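Local structure of LRR receptor-like serine/threonine-protein kinase RGI3 (Arabidopsis thaliana, 5HZ0) at residues L448-S459 with S470-L481; T586-I596 with P606-L614. The protein acts, through the extracellular leucine-rich repeat part described here, as a receptor for RGF peptide hormones, which maintain the postembryonic root stem cell niche. The protein carries 5 engineered substitutions. All blocks are in the same frame, centred on the assembly; numbering follows the deposited sequence.

Interaction 1 of 2, residues L448-S459 with S470-L481; sequences LEFLDLHTNSLS and SLKFIDFSDNAL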
# COMPACT_ATOMS: atom_id res chain seq x y z
N LEU A 448 1.12 16.85 16.16
CA LEU A 448 1.43 15.50 16.62
C LEU A 448 0.16 14.78 17.06
O LEU A 448 -0.52 15.21 17.99
CB LEU A 448 2.38 15.59 17.81
CG LEU A 448 2.83 14.27 18.38
CD1 LEU A 448 3.68 13.61 17.30
CD2 LEU A 448 3.59 14.44 19.71
N GLU A 449 -0.19 13.72 16.34
CA GLU A 449 -1.33 12.89 16.73
C GLU A 449 -1.04 11.55 17.41
O GLU A 449 -1.89 11.02 18.09
CB GLU A 449 -2.24 12.68 15.53
CG GLU A 449 -2.68 13.98 14.94
CD GLU A 449 -3.68 13.79 13.84
OE1 GLU A 449 -3.44 12.95 12.93
OE2 GLU A 449 -4.72 14.49 13.88
N PHE A 450 0.18 11.05 17.28
CA PHE A 450 0.49 9.71 17.78
C PHE A 450 1.82 9.75 18.49
O PHE A 450 2.84 10.01 17.85
CB PHE A 450 0.54 8.70 16.63
CG PHE A 450 0.91 7.29 17.04
CD1 PHE A 450 2.22 6.96 17.38
CD2 PHE A 450 -0.04 6.27 17.07
CE1 PHE A 450 2.57 5.67 17.75
CE2 PHE A 450 0.30 4.96 17.43
CZ PHE A 450 1.61 4.66 17.77
N LEU A 451 1.82 9.47 19.79
CA LEU A 451 3.04 9.50 20.57
C LEU A 451 3.17 8.19 21.37
O LEU A 451 2.45 7.96 22.36
CB LEU A 451 3.00 10.72 21.50
CG LEU A 451 4.18 10.90 22.43
CD1 LEU A 451 5.49 10.93 21.65
CD2 LEU A 451 4.01 12.16 23.26
N ASP A 452 4.13 7.36 20.96
CA ASP A 452 4.38 6.09 21.62
C ASP A 452 5.78 6.10 22.24
O ASP A 452 6.78 5.96 21.54
CB ASP A 452 4.31 4.98 20.57
CG ASP A 452 4.10 3.59 21.17
OD1 ASP A 452 4.33 3.38 22.39
OD2 ASP A 452 3.71 2.71 20.37
N LEU A 453 5.83 6.26 23.56
CA LEU A 453 7.08 6.16 24.35
C LEU A 453 7.29 4.86 25.18
O LEU A 453 8.20 4.80 26.01
CB LEU A 453 7.28 7.42 25.21
CG LEU A 453 7.23 8.76 24.45
CD1 LEU A 453 7.61 9.94 25.36
CD2 LEU A 453 8.11 8.72 23.21
N HIS A 454 6.42 3.86 25.02
CA HIS A 454 6.40 2.73 25.95
C HIS A 454 7.69 1.89 26.06
O HIS A 454 8.46 1.81 25.11
CB HIS A 454 5.16 1.82 25.74
CG HIS A 454 5.28 0.84 24.62
ND1 HIS A 454 4.66 1.01 23.41
CD2 HIS A 454 5.92 -0.35 24.55
CE1 HIS A 454 4.92 -0.02 22.63
NE2 HIS A 454 5.69 -0.86 23.29
N THR A 455 7.93 1.30 27.23
CA THR A 455 9.13 0.49 27.45
C THR A 455 10.43 1.28 27.29
O THR A 455 11.23 1.07 26.37
CB THR A 455 9.11 -0.81 26.60
OG1 THR A 455 7.90 -1.53 26.90
CG2 THR A 455 10.31 -1.71 26.91
N ASN A 456 10.62 2.21 28.21
CA ASN A 456 11.86 2.93 28.36
C ASN A 456 12.04 3.16 29.84
O ASN A 456 11.32 2.60 30.66
CB ASN A 456 11.80 4.26 27.62
CG ASN A 456 11.92 4.09 26.12
OD1 ASN A 456 13.00 3.83 25.61
ND2 ASN A 456 10.80 4.23 25.40
N SER A 457 13.04 3.95 30.17
CA SER A 457 13.30 4.39 31.53
C SER A 457 12.80 5.79 31.84
O SER A 457 13.38 6.49 32.68
CB SER A 457 14.74 4.13 31.92
OG SER A 457 14.95 2.73 31.91
N LEU A 458 11.86 6.27 31.04
CA LEU A 458 11.33 7.63 31.25
C LEU A 458 10.92 7.87 32.70
O LEU A 458 10.32 7.00 33.33
CB LEU A 458 10.16 7.90 30.30
CG LEU A 458 10.60 7.98 28.84
CD1 LEU A 458 9.44 8.38 27.98
CD2 LEU A 458 11.72 8.98 28.74
N SER A 459 11.25 9.04 33.23
CA SER A 459 11.03 9.30 34.65
C SER A 459 10.43 10.66 34.95
O SER A 459 10.20 11.48 34.05
CB SER A 459 12.34 9.17 35.42
OG SER A 459 12.11 9.42 36.78
N SER A 470 -3.35 18.31 20.13
CA SER A 470 -3.79 17.61 18.93
C SER A 470 -3.63 16.10 19.05
O SER A 470 -4.02 15.37 18.13
CB SER A 470 -2.99 18.10 17.72
OG SER A 470 -1.60 17.88 17.93
N LEU A 471 -3.06 15.64 20.17
CA LEU A 471 -2.83 14.21 20.44
C LEU A 471 -4.08 13.32 20.38
O LEU A 471 -5.14 13.65 20.91
CB LEU A 471 -2.05 13.99 21.74
CG LEU A 471 -0.53 14.07 21.50
CD1 LEU A 471 0.30 14.21 22.77
CD2 LEU A 471 -0.06 12.88 20.66
N LYS A 472 -3.93 12.21 19.69
CA LYS A 472 -4.97 11.22 19.52
C LYS A 472 -4.56 9.99 20.33
O LYS A 472 -5.35 9.46 21.15
CB LYS A 472 -5.17 10.88 18.04
CG LYS A 472 -5.93 11.94 17.24
CD LYS A 472 -6.53 11.31 15.98
CE LYS A 472 -6.80 12.32 14.88
NZ LYS A 472 -7.89 13.25 15.27
N PHE A 473 -3.36 9.49 20.03
CA PHE A 473 -2.82 8.30 20.68
C PHE A 473 -1.67 8.64 21.64
O PHE A 473 -0.72 9.32 21.26
CB PHE A 473 -2.37 7.30 19.60
CG PHE A 473 -1.86 5.99 20.14
CD1 PHE A 473 -0.55 5.87 20.60
CD2 PHE A 473 -2.68 4.86 20.18
CE1 PHE A 473 -0.08 4.66 21.09
CE2 PHE A 473 -2.21 3.66 20.67
CZ PHE A 473 -0.90 3.56 21.12
N ILE A 474 -1.76 8.14 22.87
CA ILE A 474 -0.66 8.27 23.83
C ILE A 474 -0.34 6.94 24.49
O ILE A 474 -1.21 6.34 25.09
CB ILE A 474 -1.01 9.27 24.95
CG1 ILE A 474 -1.12 10.68 24.40
CG2 ILE A 474 0.05 9.24 26.06
CD1 ILE A 474 -1.44 11.70 25.47
N ASP A 475 0.89 6.46 24.35
CA ASP A 475 1.31 5.29 25.11
C ASP A 475 2.63 5.57 25.84
O ASP A 475 3.69 5.58 25.24
CB ASP A 475 1.49 4.11 24.15
CG ASP A 475 1.57 2.76 24.86
OD1 ASP A 475 1.75 2.75 26.10
OD2 ASP A 475 1.48 1.72 24.17
N PHE A 476 2.54 5.78 27.16
CA PHE A 476 3.70 5.96 28.05
C PHE A 476 3.98 4.72 28.91
O PHE A 476 4.74 4.77 29.87
CB PHE A 476 3.58 7.23 28.90
CG PHE A 476 3.48 8.50 28.10
CD1 PHE A 476 3.88 8.54 26.77
CD2 PHE A 476 3.00 9.66 28.68
CE1 PHE A 476 3.79 9.70 26.03
CE2 PHE A 476 2.90 10.83 27.94
CZ PHE A 476 3.30 10.85 26.62
N SER A 477 3.29 3.63 28.62
CA SER A 477 3.36 2.46 29.48
C SER A 477 4.75 1.89 29.62
O SER A 477 5.60 2.07 28.76
CB SER A 477 2.37 1.37 29.03
OG SER A 477 2.66 0.93 27.71
N ASP A 478 4.98 1.21 30.74
CA ASP A 478 6.25 0.58 31.03
C ASP A 478 7.38 1.60 31.12
O ASP A 478 8.34 1.57 30.36
CB ASP A 478 6.54 -0.50 29.98
CG ASP A 478 7.57 -1.48 30.43
OD1 ASP A 478 7.86 -1.50 31.64
OD2 ASP A 478 8.08 -2.22 29.56
N ASN A 479 7.26 2.49 32.09
CA ASN A 479 8.30 3.46 32.42
C ASN A 479 8.38 3.59 33.94
O ASN A 479 7.80 2.79 34.68
CB ASN A 479 8.04 4.83 31.75
CG ASN A 479 8.39 4.85 30.26
OD1 ASN A 479 9.57 4.82 29.88
ND2 ASN A 479 7.38 4.93 29.41
N ALA A 480 9.18 4.54 34.40
CA ALA A 480 9.24 4.96 35.80
C ALA A 480 8.50 6.27 36.16
O ALA A 480 8.84 6.91 37.16
CB ALA A 480 10.66 4.92 36.35
N LEU A 481 7.60 6.73 35.29
CA LEU A 481 6.85 7.98 35.53
C LEU A 481 6.19 8.06 36.92
O LEU A 481 5.69 7.06 37.44
CB LEU A 481 5.78 8.19 34.45
CG LEU A 481 6.23 8.40 32.99
CD1 LEU A 481 5.04 8.66 32.08
CD2 LEU A 481 7.26 9.53 32.87
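The backbone oxygen of E449 accepts two bonds from the next repeat, from K472 N at 2.9 Å and F473 N at 2.9 Å, the latter nearly straight (173°). E449's carboxylate lies alongside the lysine chain; OE2 stands 3.7 Å from K472 NZ, a long salt bridge, while OE1 is held by N425. F473 lays one ring face over F450 in an offset stack, centroids 4.3 Å apart and planes at 7°. CG is anti to the backbone N in both, which sends the rings out in the same direction; F426 continues the stacking beyond F450. On the inner face L451 brings CD2 to the edge of the F476 ring, 3.7 Å from CZ, while I474 covers a face of that ring. L451 N gives its hydrogen to F473 O, and L451 O accepts D475 N, the pattern of parallel pairing. N479 brings its amide up to the neighbouring turn: OD1 accepts L458 N at 2.9 Å and ND2 gives to F476 O at 2.7 Å. A leucine here has no amide, and L458 N would probably be left without its acceptor, while F476 O would keep the bond from N503 ND2. Parallel strands 450-452 and 473-475, inward leucine and phenylalanine, and an asparagine bonding to the turn backbone are the signature of consecutive coils in a leucine-rich repeat solenoid.

Interaction 2 of 2, residues T586-I596 with P606-L614; sequences TDLQNLVSLNI and PNTPFFRRL. With NAG (2-acetamido-2-deoxy-beta-D-glucopyranose), chain E.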
# COMPACT_ATOMS: atom_id res chain seq x y z
N THR A 586 -24.75 -4.89 36.00
CA THR A 586 -25.60 -5.99 35.51
C THR A 586 -26.29 -5.76 34.17
O THR A 586 -26.61 -6.72 33.46
CB THR A 586 -26.64 -6.50 36.58
OG1 THR A 586 -27.33 -5.39 37.16
CG2 THR A 586 -25.94 -7.30 37.69
N ASP A 587 -26.54 -4.51 33.82
CA ASP A 587 -27.19 -4.22 32.54
C ASP A 587 -26.29 -3.80 31.36
O ASP A 587 -26.80 -3.39 30.31
CB ASP A 587 -28.42 -3.30 32.72
CG ASP A 587 -28.11 -1.82 32.53
OD1 ASP A 587 -26.93 -1.39 32.60
OD2 ASP A 587 -29.10 -1.07 32.33
N LEU A 588 -24.97 -3.86 31.52
CA LEU A 588 -24.13 -3.47 30.39
C LEU A 588 -24.11 -4.62 29.39
O LEU A 588 -23.44 -5.64 29.59
CB LEU A 588 -22.72 -3.17 30.88
CG LEU A 588 -22.59 -2.04 31.90
CD1 LEU A 588 -21.15 -1.84 32.35
CD2 LEU A 588 -23.14 -0.75 31.31
N GLN A 589 -24.78 -4.40 28.27
CA GLN A 589 -25.08 -5.46 27.32
C GLN A 589 -23.94 -5.73 26.35
O GLN A 589 -23.84 -6.82 25.77
CB GLN A 589 -26.39 -5.15 26.57
CG GLN A 589 -26.35 -3.90 25.68
CD GLN A 589 -26.57 -2.59 26.43
OE1 GLN A 589 -26.59 -2.55 27.66
NE2 GLN A 589 -26.73 -1.50 25.68
N ASN A 590 -23.09 -4.74 26.16
CA ASN A 590 -21.93 -4.89 25.30
C ASN A 590 -20.66 -5.28 26.04
O ASN A 590 -19.58 -5.37 25.45
CB ASN A 590 -21.74 -3.65 24.44
CG ASN A 590 -22.94 -3.37 23.57
OD1 ASN A 590 -23.81 -2.58 23.94
ND2 ASN A 590 -23.02 -4.04 22.43
N LEU A 591 -20.79 -5.53 27.34
CA LEU A 591 -19.65 -5.95 28.14
C LEU A 591 -19.31 -7.40 27.80
O LEU A 591 -20.14 -8.31 27.91
CB LEU A 591 -19.94 -5.76 29.62
CG LEU A 591 -18.76 -5.87 30.59
CD1 LEU A 591 -17.70 -4.83 30.25
CD2 LEU A 591 -19.24 -5.72 32.03
N VAL A 592 -18.07 -7.60 27.38
CA VAL A 592 -17.60 -8.85 26.81
C VAL A 592 -16.71 -9.52 27.82
O VAL A 592 -16.91 -10.67 28.19
CB VAL A 592 -16.79 -8.59 25.51
CG1 VAL A 592 -16.17 -9.89 25.00
CG2 VAL A 592 -17.67 -7.92 24.45
N SER A 593 -15.66 -8.81 28.22
CA SER A 593 -14.73 -9.30 29.21
C SER A 593 -14.78 -8.46 30.49
O SER A 593 -14.74 -7.22 30.45
CB SER A 593 -13.31 -9.30 28.64
OG SER A 593 -12.39 -9.80 29.58
N LEU A 594 -14.87 -9.14 31.63
CA LEU A 594 -14.95 -8.50 32.93
C LEU A 594 -13.96 -9.19 33.86
O LEU A 594 -14.05 -10.39 34.04
CB LEU A 594 -16.36 -8.63 33.52
CG LEU A 594 -16.51 -8.07 34.94
CD1 LEU A 594 -16.04 -6.62 34.99
CD2 LEU A 594 -17.95 -8.19 35.46
N ASN A 595 -13.01 -8.45 34.42
CA ASN A 595 -12.12 -9.03 35.41
C ASN A 595 -12.25 -8.26 36.74
O ASN A 595 -11.80 -7.11 36.85
CB ASN A 595 -10.69 -9.04 34.88
CG ASN A 595 -9.75 -9.89 35.71
OD1 ASN A 595 -10.04 -10.18 36.87
ND2 ASN A 595 -8.59 -10.29 35.14
N ILE A 596 -12.93 -8.89 37.71
CA ILE A 596 -13.13 -8.39 39.08
C ILE A 596 -12.30 -9.06 40.19
O ILE A 596 -12.51 -8.79 41.37
CB ILE A 596 -14.62 -8.30 39.48
CG1 ILE A 596 -15.37 -9.61 39.16
CG2 ILE A 596 -15.30 -7.14 38.77
CD1 ILE A 596 -14.95 -10.80 39.96
N PRO A 606 -26.41 -12.42 39.41
CA PRO A 606 -27.54 -13.14 38.83
C PRO A 606 -27.06 -14.35 38.04
O PRO A 606 -25.92 -14.33 37.57
CB PRO A 606 -28.18 -12.11 37.89
CG PRO A 606 -27.10 -11.10 37.64
CD PRO A 606 -26.28 -11.05 38.88
N ASN A 607 -27.91 -15.35 37.86
CA ASN A 607 -27.49 -16.50 37.08
C ASN A 607 -27.85 -16.16 35.64
O ASN A 607 -29.00 -16.22 35.21
CB ASN A 607 -28.28 -17.74 37.52
CG ASN A 607 -27.61 -19.04 37.14
OD1 ASN A 607 -26.71 -19.07 36.29
ND2 ASN A 607 -28.05 -20.14 37.75
N THR A 608 -26.82 -15.81 34.88
CA THR A 608 -27.00 -15.32 33.53
C THR A 608 -25.82 -15.88 32.79
O THR A 608 -24.79 -16.15 33.40
CB THR A 608 -26.91 -13.78 33.42
OG1 THR A 608 -25.54 -13.38 33.53
CG2 THR A 608 -27.72 -13.09 34.49
N PRO A 609 -25.96 -16.05 31.47
CA PRO A 609 -24.75 -16.49 30.77
C PRO A 609 -23.59 -15.53 31.01
O PRO A 609 -22.47 -16.02 31.18
CB PRO A 609 -25.19 -16.55 29.30
CG PRO A 609 -26.72 -16.47 29.32
CD PRO A 609 -27.06 -15.70 30.55
N PHE A 610 -23.81 -14.21 31.08
CA PHE A 610 -22.68 -13.34 31.42
C PHE A 610 -21.98 -13.77 32.70
O PHE A 610 -20.86 -14.28 32.66
CB PHE A 610 -23.03 -11.84 31.48
CG PHE A 610 -21.82 -10.96 31.66
CD1 PHE A 610 -21.31 -10.71 32.93
CD2 PHE A 610 -21.22 -10.37 30.58
CE1 PHE A 610 -20.18 -9.89 33.12
CE2 PHE A 610 -20.09 -9.60 30.75
CZ PHE A 610 -19.59 -9.36 32.00
N PHE A 611 -22.64 -13.59 33.85
CA PHE A 611 -21.97 -13.86 35.12
C PHE A 611 -21.57 -15.32 35.30
O PHE A 611 -20.53 -15.60 35.91
CB PHE A 611 -22.74 -13.29 36.31
CG PHE A 611 -22.83 -11.81 36.27
CD1 PHE A 611 -21.70 -11.02 36.46
CD2 PHE A 611 -24.03 -11.19 35.99
CE1 PHE A 611 -21.78 -9.65 36.39
CE2 PHE A 611 -24.12 -9.83 35.92
CZ PHE A 611 -22.99 -9.04 36.12
N ARG A 612 -22.33 -16.23 34.70
CA ARG A 612 -21.96 -17.64 34.68
C ARG A 612 -20.62 -17.91 33.98
O ARG A 612 -19.90 -18.84 34.38
CB ARG A 612 -23.07 -18.48 34.05
CG ARG A 612 -22.96 -19.96 34.34
CD ARG A 612 -23.34 -20.26 35.78
NE ARG A 612 -24.29 -21.37 35.86
CZ ARG A 612 -23.94 -22.66 35.93
NH1 ARG A 612 -22.65 -22.99 35.94
NH2 ARG A 612 -24.87 -23.60 36.00
N ARG A 613 -20.29 -17.14 32.94
CA ARG A 613 -18.95 -17.28 32.32
C ARG A 613 -17.76 -16.78 33.18
O ARG A 613 -16.61 -17.12 32.89
CB ARG A 613 -18.92 -16.77 30.84
CG ARG A 613 -17.90 -15.64 30.54
CD ARG A 613 -17.85 -15.29 29.07
NE ARG A 613 -19.08 -14.82 28.38
CZ ARG A 613 -19.91 -13.85 28.80
NH1 ARG A 613 -20.98 -13.53 28.07
NH2 ARG A 613 -19.73 -13.25 30.00
N LEU A 614 -18.02 -16.04 34.26
CA LEU A 614 -16.92 -15.58 35.11
C LEU A 614 -16.29 -16.76 35.84
O LEU A 614 -16.98 -17.52 36.53
CB LEU A 614 -17.37 -14.54 36.15
CG LEU A 614 -17.88 -13.14 35.79
CD1 LEU A 614 -18.22 -12.38 37.05
CD2 LEU A 614 -16.88 -12.34 34.94
C1 NAG E . -8.37 -9.93 33.75
C2 NAG E . -6.86 -10.07 33.56
C3 NAG E . -6.41 -9.97 32.10
C4 NAG E . -7.29 -10.81 31.18
C5 NAG E . -8.76 -10.53 31.49
C6 NAG E . -9.71 -11.42 30.69
C7 NAG E . -5.06 -9.33 35.03
C8 NAG E . -4.51 -8.22 35.89
N2 NAG E . -6.17 -9.06 34.36
O3 NAG E . -5.11 -10.48 32.00
O4 NAG E . -6.93 -10.58 29.82
O5 NAG E . -9.02 -10.80 32.85
O6 NAG E . -9.55 -12.77 31.12
O7 NAG E . -4.48 -10.41 34.93
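The F610 ring meets segment 586-596 with its edge: L594 CD2 lies in the ring plane, L594 CB comes within 3.6 Å of F610 CZ, and L591 O also sits at this rim. L591 CD2 lies 3.7 Å from F610 CZ. F611 receives F610 CD1 over one face, 3.5 Å above its plane, and has L614 CD1 at its edge; T586 CG2 approaches this second ring obliquely, 3.6 Å from F611 CE2. F610 reaches the strand because its CG is anti to the backbone N (chi1 -173°), whereas F611 has CG beside its own N (chi1 -64°), which brings the end of its ring against T586 CG2. L614 CD2 completes the apolar patch, 4.0 Å from L594 CB. The phenylalanines ride on the short helix 609-613, whose start is N-capped by T608: OG1 accepts F611 N at 2.9 Å. N595 points away from the helix and carries an N-linked sugar, ND2 to NAG C1 1.5 Å, which D572 also hydrogen-bonds. Helix 609-613 thus packs against the inward side of strand 593-595, where L591 and L594 also touch L571 of strand 570-572 and I596 touches L625 of strand 624-627.

Overall arrangement
Along the chain from the N terminus, interaction 1 comes first: segment 448-459 is followed by ten residues before 470-481 returns beside it, closing one coil of the solenoid. Interaction 2 opens only after that, its nine intervening residues including strand 604-605. The two loops therefore run in series, neither nested nor crossed. The centres of interaction 1 and interaction 2 are about 32 Å apart, and the nearest atoms of interaction 1 and interaction 2 about 17 Å apart, so they do not touch. The succession of parallel strands relates them, with 497-499, 521-523, 546-548 and 570-572 lying between 473-475 and 593-595. Interaction 1 joins adjacent repeats within the row; interaction 2 ties its last strand to the short helix 609-613 that follows it.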